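Local structure of flavocytochrome C3 fumarate reductase (Shewanella frigidimarina, 1QO8) at residues G409-Y421 with L482-P496. The protein catalyses the essentially one-way reduction of fumarate to succinate in vitro, using one FAD and four covalently bound c-type hemes per subunit. Residues are numbered along the deposited sequence; the frame is centred on the assembly and turned at random.
Sequences GQFAWIIFDNQLY and LNMTQSPYYAVKVAP
Tyr490 meets both Phe416 and Tyr421 in an aromatic cluster, both rings lying to the same side of its plane. Its ring is nearly parallel to that of Tyr421 (planes at 4°) but slid along it, placing Tyr490 OH above the centre of the Tyr421 ring. Over one face of the Phe416 ring sits Tyr490 CB, 3.3 Å from Phe416 CE1.

Asp417 N-caps the helix beginning at Asn418: Gln419 N reaches Asp417 OD1 from above the carboxylate plane. Asp417 OD2 accepts three bonds, from Gln486 N (2.7 Å) and Thr485 N on its anti side, both tilted out of the carboxylate plane, and from Gln419 NE2 (2.9 Å, 175° at the hydrogen) through its syn lone pair. With chi1 at 74°, Asp417 CG stands between its own N and carbonyl carbon, bringing the carboxylate to both loop and helix. An alanine here would remove that acceptor, and the Thr485 and Gln486 amides would probably lose their shared partner. Gln419 CG also packs against Gln486 CD (3.6 Å).

Six backbone hydrogen bonds, Ile414 N to Val492 O (2.8 Å) among them, join antiparallel strands 412-417 and 489-496 in the mixed sheet of what is probably this family's mobile clamp domain, apart from the Rossmann-type FAD sheet. Strand 381-383 pairs with 412-417, strand 437-439 with the Tyr489 end; helix 453-469 touches Met484.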
loop_
_atom_site.group_PDB
_atom_site.type_symbol
_atom_site.label_atom_id
_atom_site.label_comp_id
_atom_site.label_asym_id
_atom_site.label_seq_id
_atom_site.Cartn_x
_atom_site.Cartn_y
_atom_site.Cartn_z
ATOM N N GLY A 409 14.387 -9.610 22.499
ATOM C CA GLY A 409 15.370 -9.115 21.543
ATOM C C GLY A 409 14.978 -9.491 20.136
ATOM O O GLY A 409 15.608 -9.045 19.186
ATOM N N GLN A 410 13.926 -10.276 19.902
ATOM C CA GLN A 410 13.607 -10.643 18.516
ATOM C C GLN A 410 14.666 -11.345 17.699
ATOM O O GLN A 410 14.703 -11.212 16.463
ATOM C CB GLN A 410 13.404 -9.335 17.726
ATOM C CG GLN A 410 12.016 -9.322 17.187
ATOM C CD GLN A 410 11.155 -8.497 18.147
ATOM O OE1 GLN A 410 11.686 -8.055 19.171
ATOM N NE2 GLN A 410 9.935 -8.373 17.642
ATOM N N PHE A 411 15.498 -12.158 18.340
ATOM C CA PHE A 411 16.438 -12.997 17.594
ATOM C C PHE A 411 16.568 -14.368 18.279
ATOM O O PHE A 411 16.071 -14.541 19.376
ATOM C CB PHE A 411 17.799 -12.309 17.515
ATOM C CG PHE A 411 18.539 -12.300 18.818
ATOM C CD1 PHE A 411 18.310 -11.296 19.727
ATOM C CD2 PHE A 411 19.456 -13.287 19.140
ATOM C CE1 PHE A 411 18.991 -11.201 20.938
ATOM C CE2 PHE A 411 20.087 -13.273 20.374
ATOM C CZ PHE A 411 19.884 -12.229 21.279
ATOM N N ALA A 412 17.316 -15.258 17.640
ATOM C CA ALA A 412 17.534 -16.564 18.351
ATOM C C ALA A 412 18.967 -16.938 18.066
ATOM O O ALA A 412 19.701 -16.251 17.292
ATOM C CB ALA A 412 16.491 -17.557 17.821
ATOM N N TRP A 413 19.419 -17.998 18.674
ATOM C CA TRP A 413 20.708 -18.618 18.369
ATOM C C TRP A 413 20.547 -19.995 17.737
ATOM O O TRP A 413 19.821 -20.874 18.252
ATOM C CB TRP A 413 21.411 -18.752 19.718
ATOM C CG TRP A 413 21.877 -17.496 20.376
ATOM C CD1 TRP A 413 21.374 -16.917 21.491
ATOM C CD2 TRP A 413 23.043 -16.720 20.012
ATOM N NE1 TRP A 413 22.106 -15.799 21.790
ATOM C CE2 TRP A 413 23.145 -15.676 20.928
ATOM C CE3 TRP A 413 24.014 -16.856 19.049
ATOM C CZ2 TRP A 413 24.165 -14.702 20.883
ATOM C CZ3 TRP A 413 25.043 -15.922 18.964
ATOM C CH2 TRP A 413 25.088 -14.837 19.886
ATOM N N ILE A 414 21.285 -20.310 16.677
ATOM C CA ILE A 414 21.267 -21.701 16.229
ATOM C C ILE A 414 22.557 -22.396 16.695
ATOM O O ILE A 414 23.608 -21.778 16.471
ATOM C CB ILE A 414 21.010 -21.823 14.742
ATOM C CG1 ILE A 414 19.526 -21.469 14.509
ATOM C CG2 ILE A 414 21.364 -23.199 14.213
ATOM C CD1 ILE A 414 19.144 -21.296 13.067
ATOM N N ILE A 415 22.386 -23.536 17.359
ATOM C CA ILE A 415 23.407 -24.136 18.263
ATOM C C ILE A 415 23.699 -25.585 17.918
ATOM O O ILE A 415 22.770 -26.138 17.344
ATOM C CB ILE A 415 22.809 -23.980 19.644
ATOM C CG1 ILE A 415 23.598 -22.736 20.055
ATOM C CG2 ILE A 415 22.486 -24.846 20.858
ATOM C CD1 ILE A 415 22.605 -21.702 20.411
ATOM N N PHE A 416 24.964 -26.006 17.996
ATOM C CA PHE A 416 25.273 -27.364 17.551
ATOM C C PHE A 416 26.646 -27.721 18.116
ATOM O O PHE A 416 27.294 -26.813 18.662
ATOM C CB PHE A 416 25.151 -27.644 16.061
ATOM C CG PHE A 416 25.906 -26.598 15.267
ATOM C CD1 PHE A 416 27.278 -26.707 15.070
ATOM C CD2 PHE A 416 25.206 -25.455 14.815
ATOM C CE1 PHE A 416 27.906 -25.687 14.317
ATOM C CE2 PHE A 416 25.851 -24.463 14.059
ATOM C CZ PHE A 416 27.206 -24.573 13.833
ATOM N N ASP A 417 27.055 -29.011 18.016
ATOM C CA ASP A 417 28.386 -29.294 18.630
ATOM C C ASP A 417 29.269 -29.726 17.501
ATOM O O ASP A 417 28.815 -29.634 16.335
ATOM C CB ASP A 417 28.176 -30.364 19.722
ATOM C CG ASP A 417 27.942 -31.759 19.160
ATOM O OD1 ASP A 417 27.603 -31.996 17.963
ATOM O OD2 ASP A 417 28.100 -32.722 19.974
ATOM N N ASN A 418 30.464 -30.264 17.669
ATOM C CA ASN A 418 31.426 -30.730 16.667
ATOM C C ASN A 418 30.949 -31.818 15.797
ATOM O O ASN A 418 31.478 -32.002 14.690
ATOM C CB ASN A 418 32.764 -31.176 17.323
ATOM C CG ASN A 418 33.926 -31.714 16.524
ATOM O OD1 ASN A 418 35.146 -31.727 16.717
ATOM N ND2 ASN A 418 33.823 -32.296 15.317
ATOM N N GLN A 419 29.884 -32.606 16.180
ATOM C CA GLN A 419 29.404 -33.621 15.244
ATOM C C GLN A 419 28.774 -32.960 14.048
ATOM O O GLN A 419 28.822 -33.321 12.858
ATOM C CB GLN A 419 28.405 -34.658 15.901
ATOM C CG GLN A 419 28.751 -35.037 17.336
ATOM C CD GLN A 419 27.610 -35.788 18.039
ATOM O OE1 GLN A 419 27.142 -36.861 17.631
ATOM N NE2 GLN A 419 26.989 -35.195 19.033
ATOM N N LEU A 420 27.894 -31.932 14.346
ATOM C CA LEU A 420 27.277 -31.258 13.212
ATOM C C LEU A 420 28.406 -30.539 12.443
ATOM O O LEU A 420 28.382 -30.580 11.251
ATOM C CB LEU A 420 26.226 -30.176 13.625
ATOM C CG LEU A 420 25.288 -29.761 12.498
ATOM C CD1 LEU A 420 23.883 -29.442 13.097
ATOM C CD2 LEU A 420 25.745 -28.472 11.775
ATOM N N TYR A 421 29.287 -29.859 13.128
ATOM C CA TYR A 421 30.327 -29.050 12.457
ATOM C C TYR A 421 31.083 -29.954 11.503
ATOM O O TYR A 421 31.261 -29.621 10.333
ATOM C CB TYR A 421 31.335 -28.459 13.440
ATOM C CG TYR A 421 32.381 -27.505 12.852
ATOM C CD1 TYR A 421 32.086 -26.143 12.721
ATOM C CD2 TYR A 421 33.664 -27.953 12.511
ATOM C CE1 TYR A 421 33.052 -25.286 12.247
ATOM C CE2 TYR A 421 34.635 -27.131 12.008
ATOM C CZ TYR A 421 34.291 -25.750 11.860
ATOM O OH TYR A 421 35.221 -24.843 11.417
ATOM N N LEU A 482 21.159 -35.533 16.487
ATOM C CA LEU A 482 22.508 -35.375 17.034
ATOM C C LEU A 482 22.181 -34.696 18.327
ATOM O O LEU A 482 21.336 -33.816 18.342
ATOM C CB LEU A 482 23.314 -34.290 16.181
ATOM C CG LEU A 482 23.834 -34.669 14.799
ATOM C CD1 LEU A 482 24.688 -33.564 14.050
ATOM C CD2 LEU A 482 24.742 -35.907 14.895
ATOM N N ASN A 483 22.927 -34.955 19.343
ATOM C CA ASN A 483 22.912 -34.304 20.611
ATOM C C ASN A 483 24.090 -33.328 20.623
ATOM O O ASN A 483 24.797 -33.219 19.622
ATOM C CB ASN A 483 23.314 -35.466 21.571
ATOM C CG ASN A 483 24.724 -35.825 21.055
ATOM O OD1 ASN A 483 24.906 -36.122 19.859
ATOM N ND2 ASN A 483 25.828 -35.863 21.693
ATOM N N MET A 484 24.377 -32.765 21.753
ATOM C CA MET A 484 25.406 -31.771 21.968
ATOM C C MET A 484 26.240 -32.312 23.136
ATOM O O MET A 484 25.947 -32.045 24.308
ATOM C CB MET A 484 24.739 -30.413 22.257
ATOM C CG MET A 484 24.122 -29.825 20.971
ATOM S SD MET A 484 23.374 -28.182 21.218
ATOM C CE MET A 484 24.832 -27.284 21.638
ATOM N N THR A 485 27.248 -33.090 22.797
ATOM C CA THR A 485 28.162 -33.697 23.756
ATOM C C THR A 485 29.583 -33.613 23.256
ATOM O O THR A 485 30.461 -33.900 24.087
ATOM C CB THR A 485 27.879 -35.236 23.847
ATOM O OG1 THR A 485 27.852 -35.717 22.500
ATOM C CG2 THR A 485 26.546 -35.555 24.478
ATOM N N GLN A 486 29.851 -33.233 21.983
ATOM C CA GLN A 486 31.266 -33.236 21.567
ATOM C C GLN A 486 31.785 -31.842 21.233
ATOM O O GLN A 486 31.245 -31.019 20.445
ATOM C CB GLN A 486 31.366 -34.133 20.347
ATOM C CG GLN A 486 31.007 -35.612 20.628
ATOM C CD GLN A 486 31.330 -36.424 19.387
ATOM O OE1 GLN A 486 32.166 -35.954 18.606
ATOM N NE2 GLN A 486 30.701 -37.566 19.170
ATOM N N SER A 487 32.818 -31.463 21.943
ATOM C CA SER A 487 33.369 -30.121 21.910
ATOM C C SER A 487 34.283 -29.699 20.828
ATOM O O SER A 487 34.550 -30.769 20.285
ATOM C CB SER A 487 33.929 -29.894 23.314
ATOM O OG SER A 487 35.218 -29.387 23.349
ATOM N N PRO A 488 34.035 -28.634 20.060
ATOM C CA PRO A 488 33.714 -27.341 20.598
ATOM C C PRO A 488 32.176 -27.246 20.423
ATOM O O PRO A 488 31.618 -27.978 19.607
ATOM C CB PRO A 488 34.404 -26.212 19.882
ATOM C CG PRO A 488 35.340 -26.843 18.927
ATOM C CD PRO A 488 35.037 -28.301 19.023
ATOM N N TYR A 489 31.518 -26.341 21.105
ATOM C CA TYR A 489 30.118 -26.033 20.888
ATOM C C TYR A 489 29.997 -24.671 20.176
ATOM O O TYR A 489 30.851 -23.829 20.389
ATOM C CB TYR A 489 29.333 -26.011 22.200
ATOM C CG TYR A 489 29.493 -27.356 22.941
ATOM C CD1 TYR A 489 30.559 -27.553 23.781
ATOM C CD2 TYR A 489 28.619 -28.374 22.729
ATOM C CE1 TYR A 489 30.699 -28.801 24.423
ATOM C CE2 TYR A 489 28.720 -29.597 23.373
ATOM C CZ TYR A 489 29.788 -29.787 24.229
ATOM O OH TYR A 489 29.905 -31.021 24.834
ATOM N N TYR A 490 29.012 -24.544 19.287
ATOM C CA TYR A 490 28.948 -23.421 18.374
ATOM C C TYR A 490 27.597 -22.713 18.441
ATOM O O TYR A 490 26.617 -23.403 18.720
ATOM C CB TYR A 490 29.048 -23.939 16.933
ATOM C CG TYR A 490 30.430 -24.489 16.633
ATOM C CD1 TYR A 490 31.488 -23.703 16.205
ATOM C CD2 TYR A 490 30.644 -25.864 16.833
ATOM C CE1 TYR A 490 32.740 -24.277 15.965
ATOM C CE2 TYR A 490 31.862 -26.455 16.580
ATOM C CZ TYR A 490 32.893 -25.640 16.137
ATOM O OH TYR A 490 34.105 -26.240 15.897
ATOM N N ALA A 491 27.593 -21.415 18.083
ATOM C CA ALA A 491 26.304 -20.738 17.869
ATOM C C ALA A 491 26.375 -19.646 16.779
ATOM O O ALA A 491 27.390 -18.939 16.678
ATOM C CB ALA A 491 25.872 -20.053 19.149
ATOM N N VAL A 492 25.244 -19.457 16.079
ATOM C CA VAL A 492 25.134 -18.372 15.148
ATOM C C VAL A 492 23.891 -17.502 15.526
ATOM O O VAL A 492 22.831 -18.104 15.777
ATOM C CB VAL A 492 24.648 -18.617 13.730
ATOM C CG1 VAL A 492 25.321 -17.646 12.755
ATOM C CG2 VAL A 492 24.480 -20.041 13.328
ATOM N N LYS A 493 24.065 -16.184 15.494
ATOM C CA LYS A 493 22.924 -15.338 15.875
ATOM C C LYS A 493 22.013 -15.030 14.708
ATOM O O LYS A 493 22.521 -14.689 13.638
ATOM C CB LYS A 493 23.469 -14.065 16.525
ATOM C CG LYS A 493 22.394 -13.156 17.145
ATOM C CD LYS A 493 23.250 -12.024 17.784
ATOM C CE LYS A 493 22.569 -11.150 18.762
ATOM N NZ LYS A 493 23.579 -10.086 19.241
ATOM N N VAL A 494 20.698 -15.349 14.780
ATOM C CA VAL A 494 19.811 -15.151 13.612
ATOM C C VAL A 494 18.518 -14.459 13.928
ATOM O O VAL A 494 18.144 -14.294 15.075
ATOM C CB VAL A 494 19.453 -16.493 12.962
ATOM C CG1 VAL A 494 20.744 -17.261 12.655
ATOM C CG2 VAL A 494 18.581 -17.342 13.936
ATOM N N ALA A 495 17.793 -13.978 12.939
ATOM C CA ALA A 495 16.515 -13.334 13.018
ATOM C C ALA A 495 15.911 -13.370 11.635
ATOM O O ALA A 495 16.572 -13.508 10.605
ATOM C CB ALA A 495 16.705 -11.924 13.588
ATOM N N PRO A 496 14.577 -13.482 11.558
ATOM C CA PRO A 496 13.968 -13.434 10.243
ATOM C C PRO A 496 14.381 -12.113 9.557
ATOM O O PRO A 496 14.581 -11.113 10.200
ATOM C CB PRO A 496 12.467 -13.463 10.512
ATOM C CG PRO A 496 12.301 -13.604 11.962
ATOM C CD PRO A 496 13.652 -13.320 12.670
HETATM O O HOH W 1 25.077 -30.857 17.282
#